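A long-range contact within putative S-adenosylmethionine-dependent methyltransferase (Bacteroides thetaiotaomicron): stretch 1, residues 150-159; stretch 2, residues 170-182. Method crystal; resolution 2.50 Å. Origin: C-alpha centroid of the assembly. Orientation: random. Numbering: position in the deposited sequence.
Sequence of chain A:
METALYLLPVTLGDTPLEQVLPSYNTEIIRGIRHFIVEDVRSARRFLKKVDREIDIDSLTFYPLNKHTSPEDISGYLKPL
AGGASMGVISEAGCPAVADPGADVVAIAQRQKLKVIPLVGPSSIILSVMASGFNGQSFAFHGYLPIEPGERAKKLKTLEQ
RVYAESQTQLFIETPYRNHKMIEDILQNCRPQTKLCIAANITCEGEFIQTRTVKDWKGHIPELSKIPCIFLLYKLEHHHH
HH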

# COMPACT_ATOMS: atom_id res chain seq x y z
N GLU A 150 -4.57 28.05 2.35
CA GLU A 150 -4.83 27.15 1.25
C GLU A 150 -4.66 25.78 1.91
O GLU A 150 -5.31 24.80 1.54
CB GLU A 150 -3.81 27.35 0.13
CG GLU A 150 -4.18 26.68 -1.18
CD GLU A 150 -5.24 27.45 -1.97
OE1 GLU A 150 -6.31 27.76 -1.40
OE2 GLU A 150 -4.99 27.74 -3.16
N ARG A 151 -3.78 25.74 2.90
CA ARG A 151 -3.50 24.52 3.64
C ARG A 151 -4.62 24.24 4.63
O ARG A 151 -4.92 23.10 4.96
CB ARG A 151 -2.16 24.64 4.37
CG ARG A 151 -1.70 23.35 5.01
CD ARG A 151 -0.20 23.24 4.99
NE ARG A 151 0.36 23.26 6.33
CZ ARG A 151 1.64 23.06 6.60
NH1 ARG A 151 2.51 22.83 5.62
NH2 ARG A 151 2.06 23.06 7.86
N ALA A 152 -5.24 25.31 5.11
CA ALA A 152 -6.35 25.18 6.04
C ALA A 152 -7.56 24.71 5.25
O ALA A 152 -8.37 23.93 5.74
CB ALA A 152 -6.63 26.51 6.70
N LYS A 153 -7.69 25.21 4.02
CA LYS A 153 -8.80 24.82 3.17
C LYS A 153 -8.72 23.32 2.94
O LYS A 153 -9.70 22.60 3.12
CB LYS A 153 -8.74 25.53 1.81
CG LYS A 153 -9.27 26.96 1.80
CD LYS A 153 -9.51 27.45 0.37
CE LYS A 153 -10.62 26.66 -0.33
NZ LYS A 153 -11.97 26.93 0.24
N LYS A 154 -7.53 22.87 2.55
CA LYS A 154 -7.30 21.46 2.27
C LYS A 154 -7.61 20.58 3.48
O LYS A 154 -8.41 19.65 3.37
CB LYS A 154 -5.85 21.26 1.80
CG LYS A 154 -5.57 19.92 1.13
CD LYS A 154 -6.53 19.68 -0.01
CE LYS A 154 -6.04 18.56 -0.90
NZ LYS A 154 -5.77 17.35 -0.09
N LEU A 155 -6.99 20.86 4.62
CA LEU A 155 -7.22 20.08 5.84
C LEU A 155 -8.72 20.02 6.14
O LEU A 155 -9.26 18.97 6.48
CB LEU A 155 -6.50 20.71 7.04
CG LEU A 155 -4.97 20.78 7.01
CD1 LEU A 155 -4.45 21.75 8.07
CD2 LEU A 155 -4.40 19.38 7.23
N LYS A 156 -9.38 21.17 6.00
CA LYS A 156 -10.80 21.28 6.27
C LYS A 156 -11.64 20.39 5.34
O LYS A 156 -12.61 19.78 5.78
CB LYS A 156 -11.22 22.75 6.12
CG LYS A 156 -12.37 23.17 7.00
CD LYS A 156 -11.96 23.26 8.47
CE LYS A 156 -13.12 23.76 9.34
NZ LYS A 156 -12.79 23.72 10.79
N THR A 157 -11.25 20.32 4.07
CA THR A 157 -11.96 19.51 3.08
C THR A 157 -11.69 18.03 3.30
O THR A 157 -12.60 17.21 3.21
CB THR A 157 -11.54 19.88 1.63
OG1 THR A 157 -11.68 21.29 1.43
CG2 THR A 157 -12.44 19.17 0.63
N LEU A 158 -10.44 17.69 3.57
CA LEU A 158 -10.09 16.30 3.83
C LEU A 158 -10.96 15.82 4.98
O LEU A 158 -11.64 14.79 4.88
CB LEU A 158 -8.62 16.18 4.22
CG LEU A 158 -7.59 15.70 3.19
CD1 LEU A 158 -7.94 16.18 1.79
CD2 LEU A 158 -6.22 16.22 3.60
N GLU A 159 -10.95 16.61 6.06
CA GLU A 159 -11.71 16.31 7.26
C GLU A 159 -13.20 16.11 6.96
O GLU A 159 -13.82 15.16 7.45
CB GLU A 159 -11.51 17.41 8.31
CG GLU A 159 -12.18 17.13 9.65
CD GLU A 159 -11.80 18.13 10.74
OE1 GLU A 159 -11.76 19.35 10.45
OE2 GLU A 159 -11.57 17.69 11.89
N LEU A 170 -4.89 10.52 4.07
CA LEU A 170 -3.44 10.50 4.32
C LEU A 170 -2.65 11.52 3.54
O LEU A 170 -2.91 11.75 2.35
CB LEU A 170 -2.84 9.12 4.00
CG LEU A 170 -3.24 7.81 4.67
CD1 LEU A 170 -4.56 7.31 4.09
CD2 LEU A 170 -2.15 6.79 4.40
N PHE A 171 -1.65 12.11 4.19
CA PHE A 171 -0.77 13.08 3.54
C PHE A 171 0.59 13.12 4.24
O PHE A 171 0.70 12.80 5.43
CB PHE A 171 -1.43 14.47 3.52
CG PHE A 171 -1.92 14.96 4.87
CD1 PHE A 171 -1.08 15.68 5.72
CD2 PHE A 171 -3.24 14.72 5.27
CE1 PHE A 171 -1.53 16.18 6.95
CE2 PHE A 171 -3.71 15.22 6.51
CZ PHE A 171 -2.84 15.95 7.34
N ILE A 172 1.63 13.50 3.51
CA ILE A 172 2.98 13.55 4.07
C ILE A 172 3.54 14.97 4.09
O ILE A 172 2.97 15.88 3.47
CB ILE A 172 3.94 12.66 3.28
CG1 ILE A 172 4.09 13.18 1.85
CG2 ILE A 172 3.43 11.22 3.28
CD1 ILE A 172 5.25 12.58 1.06
N GLU A 173 4.65 15.14 4.80
CA GLU A 173 5.29 16.45 4.94
C GLU A 173 6.80 16.39 4.96
O GLU A 173 7.40 15.44 5.45
CB GLU A 173 4.82 17.13 6.23
CG GLU A 173 3.92 18.33 5.98
CD GLU A 173 4.63 19.48 5.28
OE1 GLU A 173 5.39 19.24 4.31
OE2 GLU A 173 4.43 20.64 5.71
N THR A 174 7.43 17.44 4.42
CA THR A 174 8.88 17.52 4.38
C THR A 174 9.40 17.58 5.82
O THR A 174 8.82 18.25 6.67
CB THR A 174 9.35 18.76 3.57
OG1 THR A 174 10.76 18.66 3.31
CG2 THR A 174 9.08 20.04 4.34
N PRO A 175 10.51 16.88 6.09
CA PRO A 175 11.11 16.83 7.43
C PRO A 175 11.05 18.10 8.29
O PRO A 175 10.53 18.06 9.41
CB PRO A 175 12.55 16.35 7.15
CG PRO A 175 12.77 16.69 5.70
CD PRO A 175 11.45 16.34 5.09
N TYR A 176 11.54 19.22 7.78
CA TYR A 176 11.52 20.44 8.57
C TYR A 176 10.12 20.96 8.91
O TYR A 176 9.87 21.38 10.05
CB TYR A 176 12.31 21.54 7.85
CG TYR A 176 13.33 22.24 8.72
CD1 TYR A 176 14.26 21.51 9.46
CD2 TYR A 176 13.37 23.62 8.81
CE1 TYR A 176 15.22 22.15 10.27
CE2 TYR A 176 14.32 24.28 9.60
CZ TYR A 176 15.23 23.54 10.33
OH TYR A 176 16.17 24.17 11.12
N ARG A 177 9.21 20.92 7.94
CA ARG A 177 7.84 21.41 8.11
C ARG A 177 6.94 20.62 9.08
O ARG A 177 5.80 21.02 9.34
CB ARG A 177 7.16 21.47 6.74
CG ARG A 177 7.29 22.79 6.01
CD ARG A 177 6.18 23.74 6.44
NE ARG A 177 6.22 25.01 5.71
CZ ARG A 177 5.33 25.99 5.87
NH1 ARG A 177 4.33 25.85 6.72
NH2 ARG A 177 5.45 27.11 5.16
N ASN A 178 7.45 19.51 9.61
CA ASN A 178 6.67 18.66 10.51
C ASN A 178 5.91 19.32 11.65
O ASN A 178 4.69 19.23 11.74
CB ASN A 178 7.56 17.56 11.10
CG ASN A 178 7.42 16.25 10.37
OD1 ASN A 178 6.31 15.75 10.17
ND2 ASN A 178 8.54 15.67 9.96
N HIS A 179 6.64 19.98 12.54
CA HIS A 179 6.01 20.62 13.68
C HIS A 179 5.04 21.72 13.27
O HIS A 179 4.05 21.96 13.96
CB HIS A 179 7.07 21.17 14.63
CG HIS A 179 6.81 20.83 16.07
ND1 HIS A 179 7.08 19.58 16.59
CD2 HIS A 179 6.25 21.55 17.07
CE1 HIS A 179 6.70 19.55 17.86
NE2 HIS A 179 6.19 20.73 18.17
N LYS A 180 5.31 22.39 12.16
CA LYS A 180 4.42 23.45 11.71
C LYS A 180 3.10 22.86 11.23
O LYS A 180 2.05 23.50 11.29
CB LYS A 180 5.06 24.29 10.60
CG LYS A 180 4.24 25.51 10.18
CD LYS A 180 4.05 26.49 11.33
CE LYS A 180 3.23 27.70 10.91
NZ LYS A 180 1.82 27.33 10.58
N MSE A 181 3.16 21.62 10.75
CA MSE A 181 1.97 20.93 10.26
C MSE A 181 1.07 20.52 11.43
O MSE A 181 -0.12 20.84 11.42
CB MSE A 181 2.35 19.69 9.44
CG MSE A 181 1.15 18.85 9.00
SE MSE A 181 0.03 19.66 7.62
CE MSE A 181 -1.25 20.60 8.71
N ILE A 182 1.62 19.84 12.44
CA ILE A 182 0.80 19.44 13.57
C ILE A 182 0.09 20.66 14.16
O ILE A 182 -1.06 20.59 14.57
CB ILE A 182 1.62 18.71 14.68
CG1 ILE A 182 2.81 19.56 15.13
CG2 ILE A 182 2.07 17.34 14.18
CD1 ILE A 182 2.49 20.58 16.19

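One side of helix 150-159 supplies three side chains, Arg 151, Leu 155 and Leu 158, spaced so that all meet the second stretch. The longest projection is Arg 151, whose extended side chain slides its guanidinium into a slot: Arg 177 NH1 lies over one face and Met 181 SE over the opposite face, while Lys 180 O approaches the edge. A flat, broad head on a slender stem suits such a gap. At its tip, Arg 151 NH1 forms a salt bridge with Glu 173 OE2 at 2.9 Å, although the hydrogen bond within it is weak, its angle being only 122°. The carboxylate also helps offset the like charges where Arg 151 NH1 lies 3.7 Å from Arg 177 NH1. The other oxygen, Glu 173 OE1, accepts a hydrogen bond from Thr 174 N at 2.7 Å, which helps hold the acid in place.

Farther along the helix the packing turns apolar. Both methyls of Leu 155 touch Met 181 CE, CD1 at 3.5 Å and CD2 at 3.7 Å, and CD2 also meets Phe 171 CZ at 3.8 Å, so CD2 settles in the notch formed by flexible selenoether and rigid ring. Leu 158 CD2 approaches Phe 171 CD2 at 3.7 Å, so Phe 171, its CA-to-CB bond toward the helix, touches both leucines.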